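Local coordinates for CHAD domain protein (Streptomyces chartreusis, PDB 6RN5) that probably binds polyphosphate through the basic surface of its helical CHAD domain and also binds copper ions, at residues A[57-60]-A[61-65]; A[103-106]-A[107-110]; A[189-192]-A[193-197]; A[335-338]-A[339-342]. All coordinates share one frame; numbering follows the deposited sequence.

Four local helical contacts, met in series along the chain, sample a mainly helical protein without strands. Contact 1 lies on helix 56-75, contact 2 on helix 82-120 and contact 3 on helix 170-198, three helices that follow one another within the CHAD domain. Their centres are 15 to 17 Å apart: R63 of contact 1 touches H103 of contact 2, and Y105 of contact 2 touches A190 of contact 3. Contact 4, at the start of helix 338-366, stands apart, its centre about 39 Å from that of contact 1. Anion binding at contact 1 is thus well separated from the end where the subunits meet near copper.

Contact 1 (A[57-60]-A[61-65]); sequences EAAR and ALRRS. With SO4 (sulfate ion), chain I; SO4 (sulfate ion), chain G.
R60 and R63, one helical turn apart, close on the same sulfate from two directions, their guanidinium planes turned 58° from each other. R60 runs out extended, with CG anti to the backbone N (chi1 -175°), and its NE donates to sulfate O3 at 3.0 Å. R63 sets out differently, with CG anti to the carbonyl carbon and beside the backbone N, then bends at chi3 (-66°), which folds the guanidinium back over R60. The CG of R60 consequently lies 3.6 Å from R63 NH2, over a face of that group. From its edge, R63 NE gives O1 of the sulfate a nearly straight bond of 2.7 Å, while NH2 reaches O3 at 2.9 Å. R64 lays its CD over the centre of the R60 guanidinium, 3.8 Å from CZ, and carries its own NH2 to a second sulfate, 3.1 Å from O2. A leucine in place of R63 would probably leave O1 without its straight donor and the sulfate more loosely held. Such anions may mark where polyphosphate binds. R67, R68, R288 and Y289 also bond to the first sulfate. L62 packs on F35 of helix 21-42 and on L99 of helix 82-120, whose A100 and H103 also touch R63.

Contact 2 (A[103-106]-A[107-110]); sequences HAYT and ARLE
R108 reaches back along helix 82-120 to lie beside Y105, both side chains pointing the same way. Its NH1 does the touching, 3.5 Å from CE1 of Y105 and 3.6 Å from CD1, with the two flat groups 84° apart; this is not a stacked pair. What brings the group there is the bend at chi3 (-55°) in an otherwise extended arginine chain. Bent in this way, the guanidinium also sits with one face over A104 O, while NH2 comes within 4.1 Å of A104 CB. The same carbonyl oxygen already takes the backbone N of R108, at 2.9 Å. An alanine at R108 is likely to leave Y105 without its neighbour at CE1 and CD1 and to lose the contact with E322 and A326 of helix 305-331. A107, on another side of the helix, meets H103: its CB is 4.4 Å from CE1 of the imidazole, and its N is bonded to H103 O at 2.8 Å. T106, next to it in the chain, has CB 3.1 Å from A107 N; its OG1, beside the backbone N (chi1 -52°), bonds back to E102 O, and its own carbonyl accepts E110 N weakly. The arrangement is that of i to i+3 and i to i+4 pairing along one alpha helix, here on a helix that touches helices 56-75, 170-198 and 305-331 in the helical CHAD fold.

Contact 3 (A[189-192]-A[193-197]); sequences RAHS and TALQA
The last turns of helix 170-198 give a worked case of a threonine that bonds back to the preceding turn of its own helix. T193 places OG1 beside its backbone N (chi1 -52°), and from there the hydroxyl donates to R189 O at 2.7 Å. It arrives above the carbonyl plane, 37° out of it, rather than on a lone pair. The amide of T193 binds the same oxygen at 2.9 Å, from the opposite face of that plane. Two donors of one residue therefore grip a single carbonyl, and the hydroxyl is fixed against the helix instead of pointing outward. The extended chain of R189 runs alongside T193, pointing the same way.

A second pair, H191 and L195, spans one turn on another side of the helix. With CG anti to the backbone N (chi1 174°), the imidazole of H191 offers a face to L195, which lies over it. The branch that touches is CD1, 3.5 Å from NE2 and 3.9 Å from CE1. The apolar leucine thus covers part of an otherwise polar ring, while ND1 on the same ring is hydrogen-bonded to E102, which probably helps to set the turn of the ring. Next along, Q196, with CG beside the backbone N, brings that atom to 3.3 Å from S192 O, which also accepts the amide of Q196. The hydroxyl of S192 has its main partner in T188 O, one turn earlier.

Helix 82-120 is the neighbour here: A190 meets its M101, A194 its T98, and A197 packs on W94 and T98, while H191 reaches the same helix through E102.

Contact 4 (A[335-338]-A[339-342]); sequences RIAP and ATAY
I336 and A341 form the close apolar part of this turn, the CD1 of I336 lying 4.0 Å from CB of A341. The isoleucine reaches it with CG1 between the backbone N and the carbonyl carbon (chi1 57°), an uncommon setting that turns the longer branch over the first turn of the helix. Beside it, CB of I336 comes within 4.3 Å of T340 CG2. I336 also rests on L178, and T340 on K174, of helix 170-198. The polar side is held more loosely, through a solvent molecule: a water accepts from A337 N at 3.1 Å and lies 2.8 Å from T340 OG1, bridging the hydroxyl to the loop. A337 O accepts the amide of A341 at 3.2 Å, and that of T340 weakly. P338 O accepts Y342 N at 2.8 Å. Towards the second subunit the turn is again covered: P338 and A341 pack on A341 and P338 of that chain, and Y342 on its H348, the counterpart of a copper ligand. This is a helix start with alanine at the N-cap and proline at the first helical position, built into a subunit interface.

Contact 1 (A[57-60]-A[61-65])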
loop_
_atom_site.group_PDB
_atom_site.type_symbol
_atom_site.label_atom_id
_atom_site.label_comp_id
_atom_site.label_asym_id
_atom_site.label_seq_id
_atom_site.Cartn_x
_atom_site.Cartn_y
_atom_site.Cartn_z
ATOM N N GLU A 57 -32.287 16.320 4.593
ATOM C CA GLU A 57 -31.865 17.572 3.980
ATOM C C GLU A 57 -31.803 18.686 5.019
ATOM O O GLU A 57 -30.818 19.437 5.097
ATOM C CB GLU A 57 -32.876 17.955 2.895
ATOM C CG GLU A 57 -32.344 18.903 1.839
ATOM C CD GLU A 57 -31.551 18.192 0.751
ATOM O OE1 GLU A 57 -30.848 17.197 1.064
ATOM O OE2 GLU A 57 -31.633 18.639 -0.420
ATOM N N ALA A 58 -32.878 18.786 5.794
ATOM C CA ALA A 58 -32.982 19.756 6.857
ATOM C C ALA A 58 -31.861 19.581 7.879
ATOM O O ALA A 58 -31.298 20.571 8.352
ATOM C CB ALA A 58 -34.331 19.640 7.538
ATOM N N ALA A 59 -31.506 18.347 8.219
ATOM C CA ALA A 59 -30.454 18.160 9.226
ATOM C C ALA A 59 -29.082 18.657 8.709
ATOM O O ALA A 59 -28.264 19.213 9.468
ATOM C CB ALA A 59 -30.364 16.711 9.699
ATOM N N ARG A 60 -28.837 18.468 7.418
ATOM C CA ARG A 60 -27.622 18.957 6.866
ATOM C C ARG A 60 -27.572 20.490 6.876
ATOM O O ARG A 60 -26.554 21.082 7.228
ATOM C CB ARG A 60 -27.448 18.461 5.464
ATOM C CG ARG A 60 -26.112 18.877 4.932
ATOM C CD ARG A 60 -25.652 17.972 3.810
ATOM N NE ARG A 60 -24.347 18.460 3.417
ATOM C CZ ARG A 60 -24.126 19.267 2.400
ATOM N NH1 ARG A 60 -25.109 19.640 1.602
ATOM N NH2 ARG A 60 -22.908 19.694 2.187
ATOM N N ALA A 61 -28.682 21.112 6.513
ATOM C CA ALA A 61 -28.817 22.577 6.581
ATOM C C ALA A 61 -28.630 23.121 8.012
ATOM O O ALA A 61 -28.048 24.197 8.204
ATOM C CB ALA A 61 -30.173 23.014 6.014
ATOM N N LEU A 62 -29.140 22.397 8.999
ATOM C CA LEU A 62 -28.916 22.761 10.396
ATOM C C LEU A 62 -27.434 22.681 10.744
ATOM O O LEU A 62 -26.925 23.551 11.451
ATOM C CB LEU A 62 -29.696 21.852 11.337
ATOM C CG LEU A 62 -31.168 22.097 11.482
ATOM C CD1 LEU A 62 -31.739 20.895 12.208
ATOM C CD2 LEU A 62 -31.494 23.390 12.246
ATOM N N ARG A 63 -26.742 21.641 10.270
ATOM C CA ARG A 63 -25.288 21.538 10.500
ATOM C C ARG A 63 -24.485 22.666 9.871
ATOM O O ARG A 63 -23.569 23.229 10.495
ATOM C CB ARG A 63 -24.687 20.237 9.940
ATOM C CG ARG A 63 -25.173 18.970 10.581
ATOM C CD ARG A 63 -24.222 17.821 10.295
ATOM N NE ARG A 63 -24.108 17.363 8.909
ATOM C CZ ARG A 63 -25.007 16.598 8.275
ATOM N NH1 ARG A 63 -26.154 16.238 8.841
ATOM N NH2 ARG A 63 -24.776 16.216 7.032
ATOM N N ARG A 64 -24.801 22.942 8.612
ATOM C CA ARG A 64 -24.068 23.906 7.825
ATOM C C ARG A 64 -24.200 25.276 8.418
ATOM O O ARG A 64 -23.226 26.033 8.371
ATOM C CB ARG A 64 -24.524 23.901 6.374
ATOM C CG ARG A 64 -24.153 22.608 5.664
ATOM C CD ARG A 64 -24.493 22.612 4.202
ATOM N NE ARG A 64 -23.526 23.422 3.475
ATOM C CZ ARG A 64 -23.813 24.483 2.717
ATOM N NH1 ARG A 64 -25.054 24.898 2.510
ATOM N NH2 ARG A 64 -22.841 25.117 2.116
ATOM N N SER A 65 -25.373 25.604 8.982
ATOM C CA SER A 65 -25.585 26.923 9.534
ATOM C C SER A 65 -25.042 27.025 10.958
ATOM O O SER A 65 -24.442 28.016 11.308
ATOM C CB SER A 65 -27.061 27.319 9.462
ATOM O OG SER A 65 -27.887 26.386 10.155
HETATM S S SO4 I . -21.635 17.917 5.971
HETATM O O1 SO4 I . -22.023 18.166 7.367
HETATM O O2 SO4 I . -21.717 19.210 5.205
HETATM O O3 SO4 I . -22.581 17.008 5.324
HETATM O O4 SO4 I . -20.274 17.421 5.907
HETATM S S SO4 G . -19.495 23.729 3.850
HETATM O O1 SO4 G . -20.588 23.803 4.800
HETATM O O2 SO4 G . -19.795 24.703 2.774
HETATM O O3 SO4 G . -19.379 22.387 3.271
HETATM O O4 SO4 G . -18.237 24.002 4.589
#

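Contact 2 (A[103-106]-A[107-110])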
loop_
_atom_site.group_PDB
_atom_site.type_symbol
_atom_site.label_atom_id
_atom_site.label_comp_id
_atom_site.label_asym_id
_atom_site.label_seq_id
_atom_site.Cartn_x
_atom_site.Cartn_y
_atom_site.Cartn_z
ATOM N N HIS A 103 -24.761 10.419 9.736
ATOM C CA HIS A 103 -24.143 10.557 8.410
ATOM C C HIS A 103 -22.671 10.071 8.370
ATOM O O HIS A 103 -22.281 9.397 7.454
ATOM C CB HIS A 103 -24.257 12.043 7.948
ATOM C CG HIS A 103 -23.248 12.450 6.918
ATOM N ND1 HIS A 103 -23.386 12.150 5.573
ATOM C CD2 HIS A 103 -22.074 13.123 7.037
ATOM C CE1 HIS A 103 -22.342 12.622 4.914
ATOM N NE2 HIS A 103 -21.534 13.225 5.774
ATOM N N ALA A 104 -21.866 10.423 9.369
ATOM C CA ALA A 104 -20.502 9.979 9.394
ATOM C C ALA A 104 -20.426 8.429 9.341
ATOM O O ALA A 104 -19.614 7.846 8.611
ATOM C CB ALA A 104 -19.776 10.569 10.629
ATOM N N TYR A 105 -21.263 7.764 10.123
ATOM C CA TYR A 105 -21.290 6.291 10.146
ATOM C C TYR A 105 -21.765 5.732 8.824
ATOM O O TYR A 105 -21.165 4.749 8.293
ATOM C CB TYR A 105 -22.140 5.737 11.286
ATOM C CG TYR A 105 -21.502 5.934 12.644
ATOM C CD1 TYR A 105 -20.243 5.426 12.926
ATOM C CD2 TYR A 105 -22.173 6.607 13.667
ATOM C CE1 TYR A 105 -19.665 5.603 14.167
ATOM C CE2 TYR A 105 -21.592 6.788 14.909
ATOM C CZ TYR A 105 -20.349 6.296 15.139
ATOM O OH TYR A 105 -19.787 6.440 16.371
ATOM N N THR A 106 -22.744 6.402 8.230
ATOM C CA THR A 106 -23.256 5.982 6.899
ATOM C C THR A 106 -22.202 6.112 5.823
ATOM O O THR A 106 -22.026 5.216 5.020
ATOM C CB THR A 106 -24.464 6.827 6.485
ATOM O OG1 THR A 106 -25.432 6.824 7.542
ATOM C CG2 THR A 106 -25.088 6.296 5.190
ATOM N N ALA A 107 -21.480 7.228 5.797
ATOM C CA ALA A 107 -20.462 7.413 4.752
ATOM C C ALA A 107 -19.256 6.480 4.982
ATOM O O ALA A 107 -18.666 5.947 4.040
ATOM C CB ALA A 107 -20.009 8.857 4.710
ATOM N N ARG A 108 -18.890 6.289 6.249
ATOM C CA ARG A 108 -17.789 5.383 6.576
ATOM C C ARG A 108 -18.064 3.935 6.089
ATOM O O ARG A 108 -17.201 3.280 5.546
ATOM C CB ARG A 108 -17.552 5.452 8.069
ATOM C CG ARG A 108 -16.377 4.677 8.559
ATOM C CD ARG A 108 -16.134 5.068 9.990
ATOM N NE ARG A 108 -15.976 6.518 10.050
ATOM C CZ ARG A 108 -16.421 7.304 11.035
ATOM N NH1 ARG A 108 -17.050 6.806 12.091
ATOM N NH2 ARG A 108 -16.206 8.606 10.964
ATOM N N LEU A 109 -19.270 3.443 6.274
ATOM C CA LEU A 109 -19.591 2.095 5.829
ATOM C C LEU A 109 -19.422 1.992 4.336
ATOM O O LEU A 109 -18.745 1.085 3.811
ATOM C CB LEU A 109 -21.023 1.717 6.221
ATOM C CG LEU A 109 -21.541 0.357 5.725
ATOM C CD1 LEU A 109 -20.575 -0.786 6.052
ATOM C CD2 LEU A 109 -22.915 0.040 6.299
ATOM N N GLU A 110 -20.026 2.940 3.638
ATOM C CA GLU A 110 -19.885 2.998 2.187
ATOM C C GLU A 110 -18.431 3.041 1.697
ATOM O O GLU A 110 -18.037 2.293 0.788
ATOM C CB GLU A 110 -20.619 4.206 1.675
ATOM C CG GLU A 110 -20.400 4.390 0.198
ATOM C CD GLU A 110 -21.633 4.883 -0.503
ATOM O OE1 GLU A 110 -22.343 5.741 0.098
ATOM O OE2 GLU A 110 -21.862 4.407 -1.652
#

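Contact 3 (A[189-192]-A[193-197])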
loop_
_atom_site.group_PDB
_atom_site.type_symbol
_atom_site.label_atom_id
_atom_site.label_comp_id
_atom_site.label_asym_id
_atom_site.label_seq_id
_atom_site.Cartn_x
_atom_site.Cartn_y
_atom_site.Cartn_z
ATOM N N ARG A 189 -28.015 3.712 16.336
ATOM C CA ARG A 189 -27.855 4.316 17.663
ATOM C C ARG A 189 -27.708 5.858 17.605
ATOM O O ARG A 189 -28.338 6.591 18.396
ATOM C CB ARG A 189 -26.716 3.665 18.434
ATOM C CG ARG A 189 -26.377 4.374 19.713
ATOM C CD ARG A 189 -25.478 3.479 20.521
ATOM N NE ARG A 189 -25.047 4.138 21.729
ATOM C CZ ARG A 189 -24.290 3.567 22.655
ATOM N NH1 ARG A 189 -23.838 2.313 22.503
ATOM N NH2 ARG A 189 -23.961 4.247 23.732
ATOM N N ALA A 190 -26.873 6.330 16.679
ATOM C CA ALA A 190 -26.672 7.749 16.416
ATOM C C ALA A 190 -27.957 8.422 16.002
ATOM O O ALA A 190 -28.227 9.549 16.416
ATOM C CB ALA A 190 -25.680 7.919 15.300
ATOM N N HIS A 191 -28.729 7.752 15.130
ATOM C CA HIS A 191 -29.956 8.329 14.622
ATOM C C HIS A 191 -30.924 8.576 15.786
ATOM O O HIS A 191 -31.479 9.668 15.923
ATOM C CB HIS A 191 -30.597 7.401 13.594
ATOM C CG HIS A 191 -31.947 7.846 13.110
ATOM N ND1 HIS A 191 -32.111 8.837 12.160
ATOM C CD2 HIS A 191 -33.196 7.404 13.410
ATOM C CE1 HIS A 191 -33.402 8.977 11.898
ATOM N NE2 HIS A 191 -34.079 8.121 12.645
ATOM N N SER A 192 -31.112 7.578 16.644
ATOM C CA SER A 192 -32.072 7.732 17.720
ATOM C C SER A 192 -31.544 8.736 18.769
ATOM O O SER A 192 -32.338 9.588 19.236
ATOM C CB SER A 192 -32.470 6.382 18.339
ATOM O OG SER A 192 -31.349 5.647 18.696
ATOM N N THR A 193 -30.239 8.727 19.059
ATOM C CA THR A 193 -29.653 9.713 20.004
ATOM C C THR A 193 -29.860 11.140 19.518
ATOM O O THR A 193 -30.203 12.017 20.307
ATOM C CB THR A 193 -28.164 9.435 20.243
ATOM O OG1 THR A 193 -28.030 8.077 20.611
ATOM C CG2 THR A 193 -27.568 10.309 21.366
ATOM N N ALA A 194 -29.747 11.332 18.205
ATOM C CA ALA A 194 -29.897 12.655 17.589
ATOM C C ALA A 194 -31.322 13.153 17.622
ATOM O O ALA A 194 -31.560 14.346 17.798
ATOM C CB ALA A 194 -29.398 12.653 16.142
ATOM N N LEU A 195 -32.270 12.265 17.379
ATOM C CA LEU A 195 -33.675 12.647 17.484
ATOM C C LEU A 195 -34.037 12.902 18.921
ATOM O O LEU A 195 -34.799 13.802 19.212
ATOM C CB LEU A 195 -34.609 11.593 16.891
ATOM C CG LEU A 195 -34.440 11.491 15.401
ATOM C CD1 LEU A 195 -35.432 10.475 14.872
ATOM C CD2 LEU A 195 -34.647 12.870 14.748
ATOM N N GLN A 196 -33.481 12.148 19.840
ATOM C CA GLN A 196 -33.666 12.492 21.243
ATOM C C GLN A 196 -33.154 13.909 21.578
ATOM O O GLN A 196 -33.865 14.731 22.231
ATOM C CB GLN A 196 -33.036 11.460 22.159
ATOM C CG GLN A 196 -33.777 10.132 22.125
ATOM C CD GLN A 196 -33.090 9.077 22.954
ATOM O OE1 GLN A 196 -31.867 9.006 22.982
ATOM N NE2 GLN A 196 -33.876 8.272 23.684
ATOM N N ALA A 197 -31.934 14.193 21.154
ATOM C CA ALA A 197 -31.304 15.525 21.371
ATOM C C ALA A 197 -32.158 16.661 20.857
ATOM O O ALA A 197 -32.295 17.686 21.521
ATOM C CB ALA A 197 -29.966 15.578 20.690
#

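Contact 4 (A[335-338]-A[339-342])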
loop_
_atom_site.group_PDB
_atom_site.type_symbol
_atom_site.label_atom_id
_atom_site.label_comp_id
_atom_site.label_asym_id
_atom_site.label_seq_id
_atom_site.Cartn_x
_atom_site.Cartn_y
_atom_site.Cartn_z
ATOM N N ARG A 335 -13.777 -13.603 18.493
ATOM C CA ARG A 335 -14.249 -14.740 17.681
ATOM C C ARG A 335 -14.285 -14.503 16.154
ATOM O O ARG A 335 -14.890 -15.252 15.439
ATOM C CB ARG A 335 -15.622 -15.257 18.178
ATOM C CG ARG A 335 -15.602 -15.970 19.556
ATOM C CD ARG A 335 -16.987 -16.572 19.885
ATOM N NE ARG A 335 -17.927 -15.474 19.749
ATOM C CZ ARG A 335 -18.841 -15.293 18.793
ATOM N NH1 ARG A 335 -19.094 -16.231 17.867
ATOM N NH2 ARG A 335 -19.558 -14.157 18.821
ATOM N N ILE A 336 -13.607 -13.508 15.609
ATOM C CA ILE A 336 -13.609 -13.457 14.163
ATOM C C ILE A 336 -12.588 -14.429 13.640
ATOM O O ILE A 336 -11.599 -14.719 14.302
ATOM C CB ILE A 336 -13.370 -12.050 13.590
ATOM C CG1 ILE A 336 -12.031 -11.458 14.098
ATOM C CG2 ILE A 336 -14.593 -11.195 13.916
ATOM C CD1 ILE A 336 -11.696 -10.129 13.455
ATOM N N ALA A 337 -12.868 -14.920 12.436
ATOM C CA ALA A 337 -11.977 -15.846 11.706
ATOM C C ALA A 337 -10.676 -15.122 11.274
ATOM O O ALA A 337 -10.710 -13.932 11.042
ATOM C CB ALA A 337 -12.717 -16.379 10.468
ATOM N N PRO A 338 -9.538 -15.846 11.175
ATOM C CA PRO A 338 -8.283 -15.266 10.687
ATOM C C PRO A 338 -8.427 -14.590 9.311
ATOM O O PRO A 338 -7.861 -13.538 9.095
ATOM C CB PRO A 338 -7.350 -16.476 10.597
ATOM C CG PRO A 338 -7.832 -17.341 11.728
ATOM C CD PRO A 338 -9.340 -17.229 11.644
ATOM N N ALA A 339 -9.180 -15.197 8.399
ATOM C CA ALA A 339 -9.352 -14.646 7.087
ATOM C C ALA A 339 -10.041 -13.271 7.156
ATOM O O ALA A 339 -9.769 -12.380 6.351
ATOM C CB ALA A 339 -10.148 -15.614 6.219
ATOM N N THR A 340 -10.934 -13.107 8.136
ATOM C CA THR A 340 -11.646 -11.849 8.301
ATOM C C THR A 340 -10.669 -10.791 8.823
ATOM O O THR A 340 -10.595 -9.700 8.295
ATOM C CB THR A 340 -12.819 -12.066 9.257
ATOM O OG1 THR A 340 -13.675 -13.049 8.674
ATOM C CG2 THR A 340 -13.590 -10.788 9.468
ATOM N N ALA A 341 -9.870 -11.144 9.825
ATOM C CA ALA A 341 -8.887 -10.207 10.350
ATOM C C ALA A 341 -7.847 -9.841 9.288
ATOM O O ALA A 341 -7.321 -8.729 9.243
ATOM C CB ALA A 341 -8.229 -10.816 11.563
ATOM N N TYR A 342 -7.541 -10.787 8.427
ATOM C CA TYR A 342 -6.538 -10.556 7.394
ATOM C C TYR A 342 -7.062 -9.550 6.434
ATOM O O TYR A 342 -6.362 -8.632 6.083
ATOM C CB TYR A 342 -6.233 -11.892 6.722
ATOM C CG TYR A 342 -5.327 -11.911 5.491
ATOM C CD1 TYR A 342 -5.825 -11.570 4.214
ATOM C CD2 TYR A 342 -4.026 -12.375 5.592
ATOM C CE1 TYR A 342 -5.012 -11.650 3.094
ATOM C CE2 TYR A 342 -3.207 -12.474 4.483
ATOM C CZ TYR A 342 -3.707 -12.125 3.243
ATOM O OH TYR A 342 -2.876 -12.212 2.179
HETATM O O HOH W 1 -15.267 -13.681 10.853
#